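Local coordinates for protein transketolase (Campylobacter jejuni, PDB 3L84) that is a transketolase, a member of the thiamine diphosphate-dependent enzyme family, with two thiamine diphosphate-binding-type domains followed by a C-terminal domain, and forms a two-chain assembly, at residues L531-E536 / G583-A587; Y600-G606 / R617-S621. One frame throughout, in Å; residues are numbered along the deposited sequence.

Interaction 1: residues L531-E536 / G583-A587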
loop_
_atom_site.group_PDB
_atom_site.type_symbol
_atom_site.label_atom_id
_atom_site.label_comp_id
_atom_site.label_asym_id
_atom_site.label_seq_id
_atom_site.Cartn_x
_atom_site.Cartn_y
_atom_site.Cartn_z
ATOM N N LEU A 531 -29.444 -8.948 -6.777
ATOM C CA LEU A 531 -28.658 -7.738 -6.973
ATOM C C LEU A 531 -27.212 -8.149 -7.214
ATOM O O LEU A 531 -26.656 -8.908 -6.395
ATOM C CB LEU A 531 -28.767 -6.847 -5.723
ATOM C CG LEU A 531 -28.013 -5.538 -5.755
ATOM C CD1 LEU A 531 -28.726 -4.459 -4.948
ATOM C CD2 LEU A 531 -26.606 -5.729 -5.280
ATOM N N ALA A 532 -26.588 -7.639 -8.271
ATOM C CA ALA A 532 -25.222 -8.010 -8.550
ATOM C C ALA A 532 -24.543 -6.877 -9.266
ATOM O O ALA A 532 -25.197 -5.971 -9.788
ATOM C CB ALA A 532 -25.161 -9.272 -9.405
ATOM N N SER A 533 -23.226 -6.985 -9.353
ATOM C CA SER A 533 -22.431 -6.102 -10.183
ATOM C C SER A 533 -21.536 -6.922 -11.118
ATOM O O SER A 533 -21.262 -8.111 -10.902
ATOM C CB SER A 533 -21.553 -5.182 -9.335
ATOM O OG SER A 533 -20.574 -5.911 -8.633
ATOM N N GLY A 534 -21.019 -6.271 -12.145
ATOM C CA GLY A 534 -20.004 -6.822 -12.985
ATOM C C GLY A 534 -20.308 -8.202 -13.495
ATOM O O GLY A 534 -21.426 -8.472 -13.982
ATOM N N SER A 535 -19.326 -9.074 -13.392
ATOM C CA SER A 535 -19.391 -10.432 -13.898
ATOM C C SER A 535 -20.471 -11.294 -13.286
ATOM O O SER A 535 -20.735 -12.362 -13.833
ATOM C CB SER A 535 -18.039 -11.127 -13.762
ATOM O OG SER A 535 -17.580 -11.055 -12.406
ATOM N N GLU A 536 -21.100 -10.882 -12.192
ATOM C CA GLU A 536 -22.162 -11.716 -11.582
ATOM C C GLU A 536 -23.567 -11.387 -12.034
ATOM O O GLU A 536 -24.512 -12.076 -11.658
ATOM C CB GLU A 536 -22.033 -11.659 -10.043
ATOM C CG GLU A 536 -20.908 -12.521 -9.537
ATOM C CD GLU A 536 -19.546 -12.042 -9.981
ATOM O OE1 GLU A 536 -19.109 -10.984 -9.457
ATOM O OE2 GLU A 536 -18.907 -12.694 -10.843
ATOM N N GLY A 583 -27.780 -10.313 -2.535
ATOM C CA GLY A 583 -26.636 -9.713 -3.222
ATOM C C GLY A 583 -25.656 -10.774 -3.667
ATOM O O GLY A 583 -25.408 -11.731 -2.908
ATOM N N VAL A 584 -25.144 -10.686 -4.887
ATOM C CA VAL A 584 -24.275 -11.682 -5.456
ATOM C C VAL A 584 -23.052 -11.004 -6.091
ATOM O O VAL A 584 -23.168 -10.228 -7.040
ATOM C CB VAL A 584 -25.029 -12.482 -6.539
ATOM C CG1 VAL A 584 -24.127 -13.573 -7.088
ATOM C CG2 VAL A 584 -26.377 -13.055 -5.999
ATOM N N GLU A 585 -21.864 -11.283 -5.549
ATOM C CA GLU A 585 -20.627 -10.698 -6.040
ATOM C C GLU A 585 -19.481 -11.658 -5.758
ATOM O O GLU A 585 -19.421 -12.238 -4.702
ATOM C CB GLU A 585 -20.321 -9.352 -5.358
ATOM C CG GLU A 585 -21.122 -8.178 -5.857
ATOM C CD GLU A 585 -20.626 -6.827 -5.347
ATOM O OE1 GLU A 585 -20.047 -6.709 -4.218
ATOM O OE2 GLU A 585 -20.884 -5.854 -6.056
ATOM N N ALA A 586 -18.532 -11.718 -6.679
ATOM C CA ALA A 586 -17.302 -12.497 -6.502
ATOM C C ALA A 586 -16.302 -11.666 -5.700
ATOM O O ALA A 586 -15.280 -11.181 -6.201
ATOM C CB ALA A 586 -16.708 -12.935 -7.855
ATOM N N ALA A 587 -16.642 -11.469 -4.442
ATOM C CA ALA A 587 -15.897 -10.585 -3.520
ATOM C C ALA A 587 -16.386 -10.879 -2.132
ATOM O O ALA A 587 -17.463 -11.456 -1.956
ATOM C CB ALA A 587 -16.142 -9.110 -3.877
#
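L531 and G583 pair as neighbours in parallel strands, with V584 N donating to L531 O over 2.8 Å, and beyond A532 and V584 the two backbones leave the sheet as loops. A532 CB and V584 CB lie 4.3 Å apart on one face, under helix 537-549. V584 O is buried among A532 CB and E536 CB and has no hydrogen-bond partner. Past the strand ends, side chains take over. S533 OG donates to E585 OE2 across 2.6 Å, reaching it on the anti side but 34° out of the carboxylate plane; R463 forms a salt bridge with the same OE2. E536 sends its carboxylate to the other backbone: its chain turns about the CB-CG bond (chi2 65°), bringing OE1 to A586 N at 2.9 Å, with that N-H arriving from above the carboxylate plane. S535 OG donates to E536 OE2 at 2.6 Å, so both oxygens of E536 are gripped. R472 bonds S533 OG and pairs with E536 OE1, and the two arginines probably keep both buried glutamates ionised. Such a polar network, at the carboxyl ends of adjacent parallel strands, is set in the alpha/beta sheet of the transketolase C-terminal domain.

Interaction 2: residues Y600-G606 / R617-S621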
loop_
_atom_site.group_PDB
_atom_site.type_symbol
_atom_site.label_atom_id
_atom_site.label_comp_id
_atom_site.label_asym_id
_atom_site.label_seq_id
_atom_site.Cartn_x
_atom_site.Cartn_y
_atom_site.Cartn_z
ATOM N N TYR A 600 -24.302 -13.503 -1.135
ATOM C CA TYR A 600 -23.687 -14.661 -1.730
ATOM C C TYR A 600 -22.387 -14.207 -2.369
ATOM O O TYR A 600 -22.365 -13.716 -3.480
ATOM C CB TYR A 600 -24.624 -15.253 -2.781
ATOM C CG TYR A 600 -24.312 -16.652 -3.254
ATOM C CD1 TYR A 600 -24.737 -17.748 -2.544
ATOM C CD2 TYR A 600 -23.603 -16.874 -4.419
ATOM C CE1 TYR A 600 -24.496 -19.024 -2.978
ATOM C CE2 TYR A 600 -23.363 -18.152 -4.854
ATOM C CZ TYR A 600 -23.819 -19.217 -4.127
ATOM O OH TYR A 600 -23.607 -20.529 -4.518
ATOM N N GLY A 601 -21.309 -14.360 -1.594
ATOM C CA GLY A 601 -20.009 -13.848 -1.967
ATOM C C GLY A 601 -18.932 -14.877 -1.760
ATOM O O GLY A 601 -19.184 -16.092 -1.799
ATOM N N ILE A 602 -17.718 -14.392 -1.491
ATOM C CA ILE A 602 -16.574 -15.237 -1.212
ATOM C C ILE A 602 -15.989 -14.784 0.122
ATOM O O ILE A 602 -15.666 -13.590 0.251
ATOM C CB ILE A 602 -15.527 -15.128 -2.339
ATOM C CG1 ILE A 602 -16.118 -15.414 -3.695
ATOM C CG2 ILE A 602 -14.302 -16.031 -2.027
ATOM C CD1 ILE A 602 -15.139 -15.087 -4.838
ATOM N N GLU A 603 -15.772 -15.697 1.022
ATOM C CA GLU A 603 -15.290 -15.359 2.384
ATOM C C GLU A 603 -13.841 -15.752 2.603
ATOM O O GLU A 603 -13.263 -15.387 3.641
ATOM C CB GLU A 603 -16.194 -15.995 3.420
ATOM C CG GLU A 603 -17.578 -15.405 3.416
ATOM C CD GLU A 603 -18.438 -16.007 4.497
ATOM O OE1 GLU A 603 -18.553 -15.384 5.583
ATOM O OE2 GLU A 603 -18.968 -17.132 4.277
ATOM N N SER A 604 -13.256 -16.515 1.704
ATOM C CA SER A 604 -11.892 -17.010 1.802
ATOM C C SER A 604 -11.042 -16.363 0.724
ATOM O O SER A 604 -11.543 -15.641 -0.123
ATOM C CB SER A 604 -11.887 -18.542 1.644
ATOM O OG SER A 604 -12.192 -18.910 0.325
ATOM N N PHE A 605 -9.758 -16.686 0.706
ATOM C CA PHE A 605 -8.934 -16.440 -0.460
ATOM C C PHE A 605 -9.284 -17.408 -1.592
ATOM O O PHE A 605 -10.025 -18.393 -1.382
ATOM C CB PHE A 605 -7.452 -16.453 -0.152
ATOM C CG PHE A 605 -7.022 -15.323 0.747
ATOM C CD1 PHE A 605 -7.018 -14.017 0.276
ATOM C CD2 PHE A 605 -6.593 -15.546 2.045
ATOM C CE1 PHE A 605 -6.604 -12.954 1.076
ATOM C CE2 PHE A 605 -6.201 -14.496 2.863
ATOM C CZ PHE A 605 -6.207 -13.186 2.369
ATOM N N GLY A 606 -8.806 -17.120 -2.775
ATOM C CA GLY A 606 -9.110 -17.920 -3.949
ATOM C C GLY A 606 -8.291 -19.182 -4.116
ATOM O O GLY A 606 -7.812 -19.763 -3.145
ATOM N N ARG A 617 -16.064 -23.847 -7.976
ATOM C CA ARG A 617 -15.605 -24.116 -6.620
ATOM C C ARG A 617 -16.213 -23.136 -5.608
ATOM O O ARG A 617 -16.571 -23.530 -4.499
ATOM C CB ARG A 617 -14.063 -24.035 -6.636
ATOM C CG ARG A 617 -13.405 -23.846 -5.291
ATOM C CD ARG A 617 -13.464 -25.070 -4.415
ATOM N NE ARG A 617 -12.476 -24.814 -3.363
ATOM C CZ ARG A 617 -12.660 -24.012 -2.318
ATOM N NH1 ARG A 617 -13.833 -23.468 -2.062
ATOM N NH2 ARG A 617 -11.631 -23.766 -1.533
ATOM N N PHE A 618 -16.297 -21.868 -5.992
ATOM C CA PHE A 618 -16.783 -20.838 -5.099
ATOM C C PHE A 618 -18.285 -20.599 -5.194
ATOM O O PHE A 618 -18.822 -19.701 -4.531
ATOM C CB PHE A 618 -15.928 -19.552 -5.289
ATOM C CG PHE A 618 -14.592 -19.687 -4.630
ATOM C CD1 PHE A 618 -14.489 -19.600 -3.259
ATOM C CD2 PHE A 618 -13.464 -19.995 -5.354
ATOM C CE1 PHE A 618 -13.263 -19.817 -2.660
ATOM C CE2 PHE A 618 -12.231 -20.191 -4.769
ATOM C CZ PHE A 618 -12.123 -20.077 -3.434
ATOM N N GLY A 619 -18.979 -21.465 -5.949
ATOM C CA GLY A 619 -20.430 -21.469 -5.901
ATOM C C GLY A 619 -21.148 -20.662 -6.931
ATOM O O GLY A 619 -22.364 -20.519 -6.849
ATOM N N PHE A 620 -20.445 -20.143 -7.913
ATOM C CA PHE A 620 -21.049 -19.243 -8.920
ATOM C C PHE A 620 -21.579 -20.020 -10.089
ATOM O O PHE A 620 -20.979 -20.084 -11.152
ATOM C CB PHE A 620 -20.081 -18.110 -9.292
ATOM C CG PHE A 620 -19.782 -17.218 -8.122
ATOM C CD1 PHE A 620 -20.656 -16.191 -7.791
ATOM C CD2 PHE A 620 -18.699 -17.444 -7.305
ATOM C CE1 PHE A 620 -20.436 -15.412 -6.673
ATOM C CE2 PHE A 620 -18.489 -16.675 -6.183
ATOM C CZ PHE A 620 -19.366 -15.655 -5.852
ATOM N N SER A 621 -22.697 -20.694 -9.826
ATOM C CA SER A 621 -23.466 -21.422 -10.849
ATOM C C SER A 621 -24.934 -21.184 -10.584
ATOM O O SER A 621 -25.335 -20.911 -9.453
ATOM C CB SER A 621 -23.192 -22.929 -10.829
ATOM O OG SER A 621 -23.829 -23.524 -9.706
HETATM O O HOH W 1 -17.794 -18.392 -2.358
HETATM O O HOH W 2 -13.005 -21.685 0.414
#
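F618 sends its ring into the loop 600-606 just where helix 611-617 ends in a Schellman motif, with G619, at positive phi, as the C-prime residue. From CB, which points at the loop, CG sits anti to the carbonyl carbon (chi1 -76°) and directs the ring along the backbone of 602-606. CD1 touches I602 CG2 at 3.8 Å; CE1 comes next, with S604 OG at the ring edge, 3.3 Å away. CZ, at the tip, meets F605 O and G606 CA, and CE2 rests on that same glycine. One ring face carries R617 NH1, offset toward the rim. The S604 hydroxyl donates to F605 O and receives a bond from a water that also accepts from R617 NH1. R617 itself extends to H95 of the second subunit, placing this end of the contact at the dimer interface.

The other half of the contact is aromatic too. F620 sets its edge against I602 CG1, 3.7 Å from CE2, while Y600 turns its edge to the F620 face in a T-shaped pair, planes at 79°. Y600 then reaches past that ring, and its OH donates to G619 O at 2.6 Å, tilted 25° from the carbonyl plane. The phenol thereby holds the carbonyl of the residue that closes the helix. At the edge of the F618 ring, one water donates to both G601 O and F618 O, 2.7 Å from each.

In the fold
Strand 528-532 enters interaction 1, and the chain then runs through helix 537-549, strand 554-558 and helices 562-566 and 570-576 before strand 580-584 returns to close that long loop. Only after this does strand 598-600 lead into interaction 2, a much shorter loop around helix 611-617, so the two contacts follow in series, neither nesting nor crossing. They are joined side by side: G583 O and A587 O probably accept hydrogen bonds from Y600 N and I602 N, while F620 packs on E585 O. Together they tie the core of the C-terminal sheet, through the edge strand 598-600, to the chain's last two helices.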